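PDB 1XIP: nucleoporin NUP159, which forms part of the nuclear pore complex and, through this N-terminal beta-propeller domain, tethers the helicase Dbp5 to the pore during mRNA export. Local coordinates for residues 224-229 and 306-311; 248-253 and 264-269; 54-59 and 336-341. All coordinates share one frame; numbering follows the deposited sequence.

Contact 1: residues 224-229 and 306-311; sequences PQDFLA and SIWDSK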
ATOM      1  N   PRO A 224     -14.928  -2.888   8.089  1.00 28.52           N
ATOM      2  CA  PRO A 224     -15.578  -4.178   7.797  1.00 29.44           C
ATOM      3  C   PRO A 224     -16.730  -4.036   6.779  1.00 30.38           C
ATOM      4  O   PRO A 224     -17.103  -5.035   6.161  1.00 30.53           O
ATOM      5  CB  PRO A 224     -16.100  -4.619   9.158  1.00 29.09           C
ATOM      6  CG  PRO A 224     -15.223  -3.906  10.141  1.00 28.50           C
ATOM      7  CD  PRO A 224     -14.925  -2.585   9.532  1.00 28.45           C
ATOM      8  N   GLN A 225     -17.238  -2.809   6.598  1.00 31.36           N
ATOM      9  CA  GLN A 225     -18.361  -2.526   5.692  1.00 32.96           C
ATOM     10  C   GLN A 225     -18.022  -1.789   4.372  1.00 32.98           C
ATOM     11  O   GLN A 225     -18.704  -1.978   3.349  1.00 32.88           O
ATOM     12  CB  GLN A 225     -19.450  -1.764   6.444  1.00 33.50           C
ATOM     13  CG  GLN A 225     -20.496  -2.698   7.022  1.00 36.64           C
ATOM     14  CD  GLN A 225     -21.300  -2.072   8.136  1.00 40.72           C
ATOM     15  OE1 GLN A 225     -22.374  -1.502   7.893  1.00 42.30           O
ATOM     16  NE2 GLN A 225     -20.798  -2.191   9.371  1.00 42.52           N
ATOM     17  N   ASP A 226     -16.983  -0.950   4.409  1.00 32.82           N
ATOM     18  CA  ASP A 226     -16.545  -0.189   3.237  1.00 32.57           C
ATOM     19  C   ASP A 226     -15.382  -0.832   2.488  1.00 31.53           C
ATOM     20  O   ASP A 226     -14.535  -1.505   3.080  1.00 31.71           O
ATOM     21  CB  ASP A 226     -16.120   1.230   3.624  1.00 33.18           C
ATOM     22  CG  ASP A 226     -17.024   1.864   4.667  1.00 36.21           C
ATOM     23  OD1 ASP A 226     -18.131   1.323   4.952  1.00 37.59           O
ATOM     24  OD2 ASP A 226     -16.687   2.922   5.261  1.00 40.30           O
ATOM     25  N   PHE A 227     -15.344  -0.601   1.180  1.00 29.91           N
ATOM     26  CA  PHE A 227     -14.176  -0.906   0.373  1.00 28.16           C
ATOM     27  C   PHE A 227     -13.924   0.238  -0.602  1.00 26.92           C
ATOM     28  O   PHE A 227     -14.820   1.024  -0.924  1.00 26.35           O
ATOM     29  CB  PHE A 227     -14.336  -2.223  -0.398  1.00 28.56           C
ATOM     30  CG  PHE A 227     -14.880  -3.362   0.423  1.00 29.59           C
ATOM     31  CD1 PHE A 227     -14.022  -4.211   1.106  1.00 30.48           C
ATOM     32  CD2 PHE A 227     -16.257  -3.596   0.499  1.00 31.75           C
ATOM     33  CE1 PHE A 227     -14.517  -5.273   1.867  1.00 31.53           C
ATOM     34  CE2 PHE A 227     -16.768  -4.651   1.268  1.00 32.82           C
ATOM     35  CZ  PHE A 227     -15.892  -5.490   1.952  1.00 32.30           C
ATOM     36  N   LEU A 228     -12.687   0.333  -1.060  1.00 25.18           N
ATOM     37  CA  LEU A 228     -12.347   1.246  -2.120  1.00 23.51           C
ATOM     38  C   LEU A 228     -11.816   0.398  -3.255  1.00 23.03           C
ATOM     39  O   LEU A 228     -10.888  -0.387  -3.064  1.00 22.91           O
ATOM     40  CB  LEU A 228     -11.291   2.226  -1.618  1.00 23.36           C
ATOM     41  CG  LEU A 228     -10.773   3.427  -2.414  1.00 21.96           C
ATOM     42  CD1 LEU A 228      -9.288   3.339  -2.535  1.00 19.48           C
ATOM     43  CD2 LEU A 228     -11.409   3.585  -3.759  1.00 19.45           C
ATOM     44  N   ALA A 229     -12.437   0.527  -4.426  1.00 22.54           N
ATOM     45  CA  ALA A 229     -12.066  -0.253  -5.611  1.00 21.58           C
ATOM     46  C   ALA A 229     -11.611   0.652  -6.731  1.00 21.05           C
ATOM     47  O   ALA A 229     -12.113   1.762  -6.880  1.00 20.55           O
ATOM     48  CB  ALA A 229     -13.234  -1.085  -6.072  1.00 21.72           C
ATOM     49  N   SER A 306      -4.335  11.138  -0.165  1.00 23.69           N
ATOM     50  CA  SER A 306      -5.706  11.435   0.225  1.00 23.93           C
ATOM     51  C   SER A 306      -5.992  11.075   1.656  1.00 24.04           C
ATOM     52  O   SER A 306      -5.253  10.313   2.270  1.00 24.39           O
ATOM     53  CB  SER A 306      -6.681  10.689  -0.672  1.00 23.80           C
ATOM     54  OG  SER A 306      -6.270  10.802  -2.014  1.00 25.60           O
ATOM     55  N   ILE A 307      -7.078  11.628   2.181  1.00 24.25           N
ATOM     56  CA  ILE A 307      -7.567  11.289   3.507  1.00 24.63           C
ATOM     57  C   ILE A 307      -9.024  10.803   3.426  1.00 25.08           C
ATOM     58  O   ILE A 307      -9.858  11.448   2.807  1.00 25.29           O
ATOM     59  CB  ILE A 307      -7.476  12.498   4.430  1.00 24.49           C
ATOM     60  CG1 ILE A 307      -6.062  13.081   4.427  1.00 24.95           C
ATOM     61  CG2 ILE A 307      -7.858  12.116   5.832  1.00 24.16           C
ATOM     62  CD1 ILE A 307      -5.984  14.473   5.054  1.00 26.07           C
ATOM     63  N   TRP A 308      -9.304   9.658   4.043  1.00 25.72           N
ATOM     64  CA  TRP A 308     -10.650   9.125   4.175  1.00 26.31           C
ATOM     65  C   TRP A 308     -11.006   9.095   5.660  1.00 27.49           C
ATOM     66  O   TRP A 308     -10.284   8.498   6.453  1.00 28.04           O
ATOM     67  CB  TRP A 308     -10.691   7.711   3.608  1.00 25.89           C
ATOM     68  CG  TRP A 308     -12.003   7.041   3.808  1.00 24.97           C
ATOM     69  CD1 TRP A 308     -12.314   6.117   4.754  1.00 24.32           C
ATOM     70  CD2 TRP A 308     -13.198   7.256   3.048  1.00 22.71           C
ATOM     71  NE1 TRP A 308     -13.630   5.741   4.629  1.00 24.09           N
ATOM     72  CE2 TRP A 308     -14.193   6.430   3.590  1.00 21.29           C
ATOM     73  CE3 TRP A 308     -13.530   8.086   1.968  1.00 22.61           C
ATOM     74  CZ2 TRP A 308     -15.489   6.396   3.095  1.00 21.08           C
ATOM     75  CZ3 TRP A 308     -14.825   8.055   1.476  1.00 22.16           C
ATOM     76  CH2 TRP A 308     -15.790   7.214   2.041  1.00 20.63           C
ATOM     77  N   ASP A 309     -12.104   9.733   6.074  1.00 28.55           N
ATOM     78  CA  ASP A 309     -12.427   9.800   7.504  1.00 29.28           C
ATOM     79  C   ASP A 309     -13.413   8.722   8.013  1.00 29.47           C
ATOM     80  O   ASP A 309     -13.856   8.790   9.157  1.00 29.79           O
ATOM     81  CB  ASP A 309     -12.894  11.210   7.889  1.00 28.81           C
ATOM     82  CG  ASP A 309     -14.347  11.521   7.614  1.00 30.58           C
ATOM     83  OD1 ASP A 309     -15.029  10.703   6.955  1.00 31.29           O
ATOM     84  OD2 ASP A 309     -14.844  12.584   8.048  1.00 32.68           O
ATOM     85  N   SER A 310     -13.734   7.739   7.165  1.00 29.73           N
ATOM     86  CA  SER A 310     -14.671   6.660   7.505  1.00 29.91           C
ATOM     87  C   SER A 310     -16.018   6.835   6.776  1.00 29.84           C
ATOM     88  O   SER A 310     -16.776   5.887   6.628  1.00 30.44           O
ATOM     89  CB  SER A 310     -14.877   6.572   9.018  1.00 30.11           C
ATOM     90  OG  SER A 310     -16.019   7.309   9.400  1.00 31.71           O
ATOM     91  N   LYS A 311     -16.299   8.072   6.352  1.00 29.52           N
ATOM     92  CA  LYS A 311     -17.584   8.373   5.692  1.00 29.16           C
ATOM     93  C   LYS A 311     -17.474   9.215   4.411  1.00 28.39           C
ATOM     94  O   LYS A 311     -18.354   9.143   3.557  1.00 28.67           O
ATOM     95  CB  LYS A 311     -18.538   9.066   6.674  1.00 29.70           C
ATOM     96  CG  LYS A 311     -17.984  10.351   7.319  1.00 31.20           C
ATOM     97  CD  LYS A 311     -19.078  11.387   7.590  1.00 33.77           C
ATOM     98  CE  LYS A 311     -18.679  12.397   8.673  1.00 35.82           C
ATOM     99  NZ  LYS A 311     -17.671  13.385   8.184  1.00 36.41           N
TER

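Contact 2: residues 248-253 and 264-269; sequences MYIIKH and FDITPP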
HETATM    1  N   MSE A 248     -12.365   5.419  -9.395  1.00 29.44           N
HETATM    2  CA  MSE A 248     -12.416   4.951  -8.007  1.00 30.61           C
HETATM    3  C   MSE A 248     -13.820   4.933  -7.443  1.00 29.71           C
HETATM    4  O   MSE A 248     -14.590   5.866  -7.641  1.00 29.60           O
HETATM    5  CB  MSE A 248     -11.511   5.765  -7.082  1.00 31.44           C
HETATM    6  CG  MSE A 248     -10.782   6.898  -7.737  1.00 37.77           C
HETATM    7 SE   MSE A 248      -9.238   6.320  -8.807  1.00 49.83          SE
HETATM    8  CE  MSE A 248      -7.983   5.972  -7.375  1.00 47.03           C
ATOM      9  N   TYR A 249     -14.134   3.863  -6.718  1.00 28.71           N
ATOM     10  CA  TYR A 249     -15.439   3.711  -6.115  1.00 27.87           C
ATOM     11  C   TYR A 249     -15.329   3.335  -4.652  1.00 27.90           C
ATOM     12  O   TYR A 249     -14.532   2.482  -4.281  1.00 28.19           O
ATOM     13  CB  TYR A 249     -16.249   2.658  -6.866  1.00 27.13           C
ATOM     14  CG  TYR A 249     -16.614   3.070  -8.269  1.00 26.47           C
ATOM     15  CD1 TYR A 249     -17.823   3.706  -8.542  1.00 25.70           C
ATOM     16  CD2 TYR A 249     -15.750   2.826  -9.331  1.00 25.09           C
ATOM     17  CE1 TYR A 249     -18.149   4.073  -9.833  1.00 23.80           C
ATOM     18  CE2 TYR A 249     -16.066   3.197 -10.605  1.00 23.82           C
ATOM     19  CZ  TYR A 249     -17.260   3.812 -10.860  1.00 24.12           C
ATOM     20  OH  TYR A 249     -17.558   4.165 -12.168  1.00 25.66           O
ATOM     21  N   ILE A 250     -16.127   3.990  -3.827  1.00 28.11           N
ATOM     22  CA  ILE A 250     -16.331   3.565  -2.463  1.00 28.77           C
ATOM     23  C   ILE A 250     -17.554   2.644  -2.419  1.00 29.76           C
ATOM     24  O   ILE A 250     -18.635   3.013  -2.858  1.00 29.89           O
ATOM     25  CB  ILE A 250     -16.538   4.778  -1.566  1.00 28.57           C
ATOM     26  CG1 ILE A 250     -15.366   5.773  -1.701  1.00 27.90           C
ATOM     27  CG2 ILE A 250     -16.796   4.337  -0.125  1.00 29.34           C
ATOM     28  CD1 ILE A 250     -14.116   5.408  -0.911  1.00 27.30           C
ATOM     29  N   ILE A 251     -17.367   1.434  -1.925  1.00 31.19           N
ATOM     30  CA  ILE A 251     -18.453   0.498  -1.786  1.00 33.01           C
ATOM     31  C   ILE A 251     -18.784   0.369  -0.309  1.00 35.14           C
ATOM     32  O   ILE A 251     -17.943  -0.072   0.476  1.00 35.24           O
ATOM     33  CB  ILE A 251     -18.062  -0.856  -2.368  1.00 32.67           C
ATOM     34  CG1 ILE A 251     -17.788  -0.730  -3.865  1.00 32.61           C
ATOM     35  CG2 ILE A 251     -19.156  -1.892  -2.105  1.00 32.90           C
ATOM     36  CD1 ILE A 251     -16.639  -1.615  -4.361  1.00 32.13           C
ATOM     37  N   LYS A 252     -19.994   0.795   0.068  1.00 37.65           N
ATOM     38  CA  LYS A 252     -20.525   0.582   1.419  1.00 39.80           C
ATOM     39  C   LYS A 252     -21.539  -0.520   1.297  1.00 41.59           C
ATOM     40  O   LYS A 252     -22.467  -0.426   0.486  1.00 41.82           O
ATOM     41  CB  LYS A 252     -21.193   1.845   1.977  1.00 39.64           C
ATOM     42  CG  LYS A 252     -20.354   3.129   1.845  1.00 40.65           C
ATOM     43  CD  LYS A 252     -20.794   4.211   2.844  1.00 41.47           C
ATOM     44  CE  LYS A 252     -19.908   5.460   2.731  1.00 41.78           C
ATOM     45  NZ  LYS A 252     -20.562   6.735   3.203  1.00 42.15           N
ATOM     46  N   HIS A 253     -21.349  -1.580   2.080  1.00 43.68           N
ATOM     47  CA  HIS A 253     -22.247  -2.725   2.042  1.00 45.81           C
ATOM     48  C   HIS A 253     -23.189  -2.747   3.241  1.00 46.81           C
ATOM     49  O   HIS A 253     -22.802  -3.149   4.335  1.00 47.10           O
ATOM     50  CB  HIS A 253     -21.461  -4.027   1.963  1.00 46.04           C
ATOM     51  CG  HIS A 253     -22.321  -5.244   1.983  1.00 47.99           C
ATOM     52  ND1 HIS A 253     -22.416  -6.073   3.082  1.00 49.74           N
ATOM     53  CD2 HIS A 253     -23.142  -5.771   1.041  1.00 50.05           C
ATOM     54  CE1 HIS A 253     -23.251  -7.063   2.813  1.00 51.01           C
ATOM     55  NE2 HIS A 253     -23.706  -6.902   1.581  1.00 51.30           N
ATOM     56  N   PHE A 264     -13.546  11.375  -7.575  1.00 26.09           N
ATOM     57  CA  PHE A 264     -12.517  11.893  -8.422  1.00 25.63           C
ATOM     58  C   PHE A 264     -11.446  12.501  -7.543  1.00 25.81           C
ATOM     59  O   PHE A 264     -10.497  13.101  -8.042  1.00 25.90           O
ATOM     60  CB  PHE A 264     -13.113  12.929  -9.382  1.00 25.28           C
ATOM     61  CG  PHE A 264     -14.120  12.345 -10.332  1.00 24.59           C
ATOM     62  CD1 PHE A 264     -13.712  11.778 -11.553  1.00 23.34           C
ATOM     63  CD2 PHE A 264     -15.475  12.326 -10.002  1.00 23.19           C
ATOM     64  CE1 PHE A 264     -14.645  11.214 -12.430  1.00 21.83           C
ATOM     65  CE2 PHE A 264     -16.405  11.770 -10.866  1.00 22.46           C
ATOM     66  CZ  PHE A 264     -15.988  11.215 -12.088  1.00 21.94           C
ATOM     67  N   ASP A 265     -11.589  12.335  -6.228  1.00 26.18           N
ATOM     68  CA  ASP A 265     -10.694  13.025  -5.277  1.00 26.85           C
ATOM     69  C   ASP A 265      -9.788  12.119  -4.454  1.00 26.39           C
ATOM     70  O   ASP A 265      -9.079  12.595  -3.565  1.00 26.58           O
ATOM     71  CB  ASP A 265     -11.469  13.959  -4.328  1.00 27.12           C
ATOM     72  CG  ASP A 265     -12.160  15.103  -5.053  1.00 28.59           C
ATOM     73  OD1 ASP A 265     -11.624  15.593  -6.091  1.00 30.35           O
ATOM     74  OD2 ASP A 265     -13.247  15.583  -4.642  1.00 29.88           O
ATOM     75  N   ILE A 266      -9.815  10.824  -4.723  1.00 25.95           N
ATOM     76  CA  ILE A 266      -8.849   9.938  -4.109  1.00 25.54           C
ATOM     77  C   ILE A 266      -7.789   9.617  -5.136  1.00 26.37           C
ATOM     78  O   ILE A 266      -8.085   8.989  -6.159  1.00 27.01           O
ATOM     79  CB  ILE A 266      -9.497   8.647  -3.586  1.00 24.82           C
ATOM     80  CG1 ILE A 266     -10.344   8.932  -2.348  1.00 22.93           C
ATOM     81  CG2 ILE A 266      -8.422   7.641  -3.245  1.00 24.43           C
ATOM     82  CD1 ILE A 266     -11.118   7.743  -1.848  1.00 19.87           C
ATOM     83  N   THR A 267      -6.565  10.070  -4.881  1.00 26.73           N
ATOM     84  CA  THR A 267      -5.396   9.591  -5.613  1.00 27.85           C
ATOM     85  C   THR A 267      -5.527   9.682  -7.137  1.00 27.88           C
ATOM     86  O   THR A 267      -5.393   8.665  -7.811  1.00 29.05           O
ATOM     87  CB  THR A 267      -5.111   8.113  -5.293  1.00 27.53           C
ATOM     88  OG1 THR A 267      -5.061   7.924  -3.876  1.00 29.61           O
ATOM     89  CG2 THR A 267      -3.764   7.715  -5.830  1.00 30.05           C
ATOM     90  N   PRO A 268      -5.814  10.854  -7.700  1.00 27.96           N
ATOM     91  CA  PRO A 268      -5.899  10.963  -9.160  1.00 27.46           C
ATOM     92  C   PRO A 268      -4.620  10.464  -9.883  1.00 27.80           C
ATOM     93  O   PRO A 268      -3.500  10.873  -9.538  1.00 28.00           O
ATOM     94  CB  PRO A 268      -6.113  12.464  -9.385  1.00 27.76           C
ATOM     95  CG  PRO A 268      -5.906  13.146  -8.052  1.00 26.92           C
ATOM     96  CD  PRO A 268      -6.125  12.136  -7.023  1.00 27.88           C
ATOM     97  N   PRO A 269      -4.786   9.603 -10.889  1.00 27.85           N
ATOM     98  CA  PRO A 269      -3.666   8.895 -11.500  1.00 27.71           C
ATOM     99  C   PRO A 269      -2.951   9.667 -12.596  1.00 28.16           C
ATOM    100  O   PRO A 269      -3.093   9.313 -13.768  1.00 28.26           O
ATOM    101  CB  PRO A 269      -4.341   7.667 -12.094  1.00 27.84           C
ATOM    102  CG  PRO A 269      -5.679   8.127 -12.453  1.00 27.91           C
ATOM    103  CD  PRO A 269      -6.061   9.241 -11.525  1.00 27.79           C
TER

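Contact 3: residues 54-59 and 336-341; sequences AASGSK and NPIGVA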
ATOM      1  N   ALA A  54      13.895  -0.696   4.516  1.00 12.71           N
ATOM      2  CA  ALA A  54      13.570  -0.012   3.281  1.00 12.25           C
ATOM      3  C   ALA A  54      14.388  -0.657   2.197  1.00 12.07           C
ATOM      4  O   ALA A  54      15.472  -1.166   2.460  1.00 11.38           O
ATOM      5  CB  ALA A  54      13.903   1.458   3.394  1.00 12.34           C
ATOM      6  N   ALA A  55      13.841  -0.669   0.986  1.00 12.49           N
ATOM      7  CA  ALA A  55      14.554  -1.122  -0.179  1.00 13.09           C
ATOM      8  C   ALA A  55      14.239  -0.236  -1.396  1.00 14.18           C
ATOM      9  O   ALA A  55      13.078  -0.003  -1.722  1.00 14.35           O
ATOM     10  CB  ALA A  55      14.196  -2.566  -0.463  1.00 13.37           C
ATOM     11  N   SER A  56      15.275   0.259  -2.061  1.00 15.07           N
ATOM     12  CA  SER A  56      15.106   0.968  -3.327  1.00 15.78           C
ATOM     13  C   SER A  56      16.305   0.732  -4.188  1.00 16.49           C
ATOM     14  O   SER A  56      17.414   0.555  -3.677  1.00 17.04           O
ATOM     15  CB  SER A  56      14.945   2.474  -3.100  1.00 16.26           C
ATOM     16  OG  SER A  56      14.591   3.139  -4.313  1.00 15.41           O
ATOM     17  N   GLY A  57      16.096   0.728  -5.500  1.00 17.16           N
ATOM     18  CA  GLY A  57      17.177   0.503  -6.458  1.00 17.60           C
ATOM     19  C   GLY A  57      18.123  -0.649  -6.131  1.00 18.08           C
ATOM     20  O   GLY A  57      19.335  -0.474  -6.169  1.00 18.47           O
ATOM     21  N   SER A  58      17.586  -1.827  -5.810  1.00 18.47           N
ATOM     22  CA  SER A  58      18.431  -3.001  -5.556  1.00 18.87           C
ATOM     23  C   SER A  58      19.183  -3.018  -4.207  1.00 18.51           C
ATOM     24  O   SER A  58      19.800  -4.026  -3.880  1.00 19.05           O
ATOM     25  CB  SER A  58      19.446  -3.233  -6.694  1.00 19.16           C
ATOM     26  OG  SER A  58      18.806  -3.540  -7.922  1.00 21.41           O
ATOM     27  N   LYS A  59      19.139  -1.931  -3.440  1.00 17.79           N
ATOM     28  CA  LYS A  59      19.717  -1.923  -2.091  1.00 17.06           C
ATOM     29  C   LYS A  59      18.629  -2.002  -1.037  1.00 16.71           C
ATOM     30  O   LYS A  59      17.718  -1.162  -1.009  1.00 16.95           O
ATOM     31  CB  LYS A  59      20.552  -0.661  -1.871  1.00 17.33           C
ATOM     32  CG  LYS A  59      21.466  -0.721  -0.671  1.00 18.06           C
ATOM     33  CD  LYS A  59      21.765   0.672  -0.157  1.00 21.82           C
ATOM     34  CE  LYS A  59      23.279   0.962  -0.016  1.00 23.96           C
ATOM     35  NZ  LYS A  59      23.586   2.082   0.972  1.00 24.44           N
ATOM     36  N   ASN A 336       6.171   8.642  -7.440  1.00 24.15           N
ATOM     37  CA  ASN A 336       5.134   7.913  -6.708  1.00 23.05           C
ATOM     38  C   ASN A 336       5.745   7.081  -5.567  1.00 21.64           C
ATOM     39  O   ASN A 336       6.967   6.870  -5.545  1.00 21.65           O
ATOM     40  CB  ASN A 336       4.345   7.014  -7.649  1.00 23.65           C
ATOM     41  CG  ASN A 336       4.639   7.296  -9.065  1.00 25.75           C
ATOM     42  OD1 ASN A 336       3.857   7.980  -9.731  1.00 28.68           O
ATOM     43  ND2 ASN A 336       5.815   6.820  -9.556  1.00 27.17           N
ATOM     44  N   PRO A 337       4.924   6.637  -4.609  1.00 20.21           N
ATOM     45  CA  PRO A 337       5.442   5.896  -3.455  1.00 19.42           C
ATOM     46  C   PRO A 337       5.759   4.449  -3.801  1.00 18.48           C
ATOM     47  O   PRO A 337       5.081   3.857  -4.622  1.00 18.30           O
ATOM     48  CB  PRO A 337       4.291   5.968  -2.442  1.00 19.28           C
ATOM     49  CG  PRO A 337       3.060   6.138  -3.263  1.00 19.50           C
ATOM     50  CD  PRO A 337       3.469   6.839  -4.519  1.00 19.94           C
ATOM     51  N   ILE A 338       6.785   3.896  -3.174  1.00 17.74           N
ATOM     52  CA  ILE A 338       7.061   2.472  -3.295  1.00 17.46           C
ATOM     53  C   ILE A 338       6.936   1.804  -1.912  1.00 18.14           C
ATOM     54  O   ILE A 338       6.999   0.574  -1.799  1.00 18.78           O
ATOM     55  CB  ILE A 338       8.453   2.225  -3.915  1.00 17.42           C
ATOM     56  CG1 ILE A 338       9.558   2.641  -2.937  1.00 16.35           C
ATOM     57  CG2 ILE A 338       8.602   2.960  -5.251  1.00 15.63           C
ATOM     58  CD1 ILE A 338      10.934   2.285  -3.400  1.00 14.95           C
ATOM     59  N   GLY A 339       6.755   2.632  -0.875  1.00 17.75           N
ATOM     60  CA  GLY A 339       6.449   2.175   0.472  1.00 17.19           C
ATOM     61  C   GLY A 339       5.926   3.316   1.341  1.00 17.33           C
ATOM     62  O   GLY A 339       6.222   4.508   1.072  1.00 16.73           O
ATOM     63  N   VAL A 340       5.145   2.960   2.375  1.00 17.05           N
ATOM     64  CA  VAL A 340       4.516   3.924   3.289  1.00 16.81           C
ATOM     65  C   VAL A 340       4.507   3.304   4.677  1.00 17.87           C
ATOM     66  O   VAL A 340       4.290   2.127   4.818  1.00 19.04           O
ATOM     67  CB  VAL A 340       3.052   4.249   2.850  1.00 16.65           C
ATOM     68  CG1 VAL A 340       2.423   5.282   3.731  1.00 15.53           C
ATOM     69  CG2 VAL A 340       2.982   4.716   1.419  1.00 15.60           C
ATOM     70  N   ALA A 341       4.755   4.073   5.718  1.00 19.14           N
ATOM     71  CA  ALA A 341       4.760   3.490   7.063  1.00 19.96           C
ATOM     72  C   ALA A 341       4.503   4.547   8.137  1.00 20.56           C
ATOM     73  O   ALA A 341       4.593   5.741   7.853  1.00 21.29           O
ATOM     74  CB  ALA A 341       6.066   2.754   7.324  1.00 19.75           C
TER

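Contact 1: residues 224-229 and 306-311
D226 alone reaches across from residues 224-229, and it meets W308 and S310 by polar proximity rather than by a hydrogen bond. Its CG stands beside the backbone N (chi1 -40°), which turns the carboxylate toward residues 306-311. D226 OD2 arrives at the edge of the W308 indole, near the ring plane and 4.2 Å from NE1. That is too long for a bond, but the ring nitrogen carries a hydrogen and is probably a tolerable neighbour for a negative group. The same D226 OD2 lies 3.3 Å from S310 O. Two acceptors cannot bond to each other, so this approach probably costs some electrostatic energy and might favour a protonated carboxylate. S223 OG accepts from the backbone N of both Q225 and D226, just where the strand begins.

An Asx turn and a salt bridge shape residues 309-311. D309 OD1 accepts from K311 N at 3.0 Å, closing the turn, and takes a further bond from Q312 N. Aspartate suits the place because its second oxygen remains available: D309 OD2 receives K311 NZ at 2.9 Å on its syn side, as a salt bridge. The turn also lays K311 N 3.5 Å above the plane of the W308 ring, offset toward its rim, while K311 O accepts from K252 NZ of strand 246-254.

The broad tryptophan side chain touches several parts of the propeller at once: L222, I250 of strand 246-254, L297 of strand 292-299 and V313, with N295 also against it. The contact thus bridges two sheets consecutive in the chain. Strand 226-232 hydrogen-bonds to strands 215-221 and 246-254 in one, while strand 306-308 borders strand 292-299 in the next.

Contact 2: residues 248-253 and 264-269
M248, here selenomethionine, has its CG almost eclipsing the backbone N (chi1 2°), and two further bends at chi2 and chi3 fold the chain so that its methyl end reaches I266 and T267. I250 bends at its outer torsion (chi2 -80°), whereas I266 is extended there (chi2 175°); their side chains cross at about a right angle, and the terminal methyls touch at the crossing, with I250 CD1 3.9 Å from I266 CD1. Isoleucine, wholly apolar, suits both of these buried places.

The methyl of M248 packs on the loop's backbone: its CE is 3.3 Å from I266 O and 3.8 Å from T267 O. On the side-chain side, M248 CE lies 4.1 Å from T267 CB. A long unbranched chain can follow an uneven surface of this kind. T267 itself has positive phi and psi (53/55), a left-handed conformation, just before P268, the first residue of a PXFG repeat; its N bonds to S306 OG.

M248 also packs on L228 and V230. Strand 246-254 lies between strands 226-232 and 257-263 in its sheet, and residues 264-269 begin the connection from strand 257-263 to strand 279-284, so the contact folds the departing loop back against the sheet it has just left, beside strand 306-308.

Contact 3: residues 54-59 and 336-341
I338 CD1 meets the flat A55-S56 peptide at its oxygen end, not over the carbonyl carbon, 3.6 Å from A55 O. A55 O is itself bonded to N42 ND2, so the methyl packs against an oxygen that already has a polar partner.

I338 holds CG1 between its backbone N and carbonyl carbon (chi1 69°), the crowded position, and then extends through chi2, which carries CD1 to the serine: S56 CB is 4.0 Å and S56 OG 3.9 Å from it. A serine is small enough for the methyl to come this close, and its hydroxyl is satisfied by P29 O.

Two sheets of the beta-propeller meet here. In one, S56 to K59 form the type I' turn of the hairpin between antiparallel strands 51-56 and 59-64, closed by S56 N to K59 O and K59 N to S56 O, each 3.0 Å. G57 fits its left-handed conformation (45/49), which glycine adopts readily. In the other, I338 and G339 both face L369 and make a classic beta bulge, where the chain turns a corner.

N42, just ahead of strand 43-46, hydrogen-bonds to the backbones of both A55 and I338 and so joins the two segments. F31 touches the side chains of S56 and I338, and R275 also lies against I338.

Overall arrangement
From the N terminus, strand 18-26 joins the sheet that also holds the last strands, and contact 3 starts soon after, at residues 54-59. The chain then builds the intervening sheets before contact 1 opens at 224-229. Contact 2 opens at 248-253 and closes first, at 264-269; contact 1 closes at 306-311 and contact 3 at 336-341, so the three loops enclose one another without crossing. Contacts 1 and 2 touch through backbone bonds between strands 226-232 and 246-254; contact 1 links two consecutive sheets, and contact 2 holds the connecting loop against the first. Contact 3, centred about 25 Å from contact 1, joins early and late parts of the propeller, consistent with closing the ring.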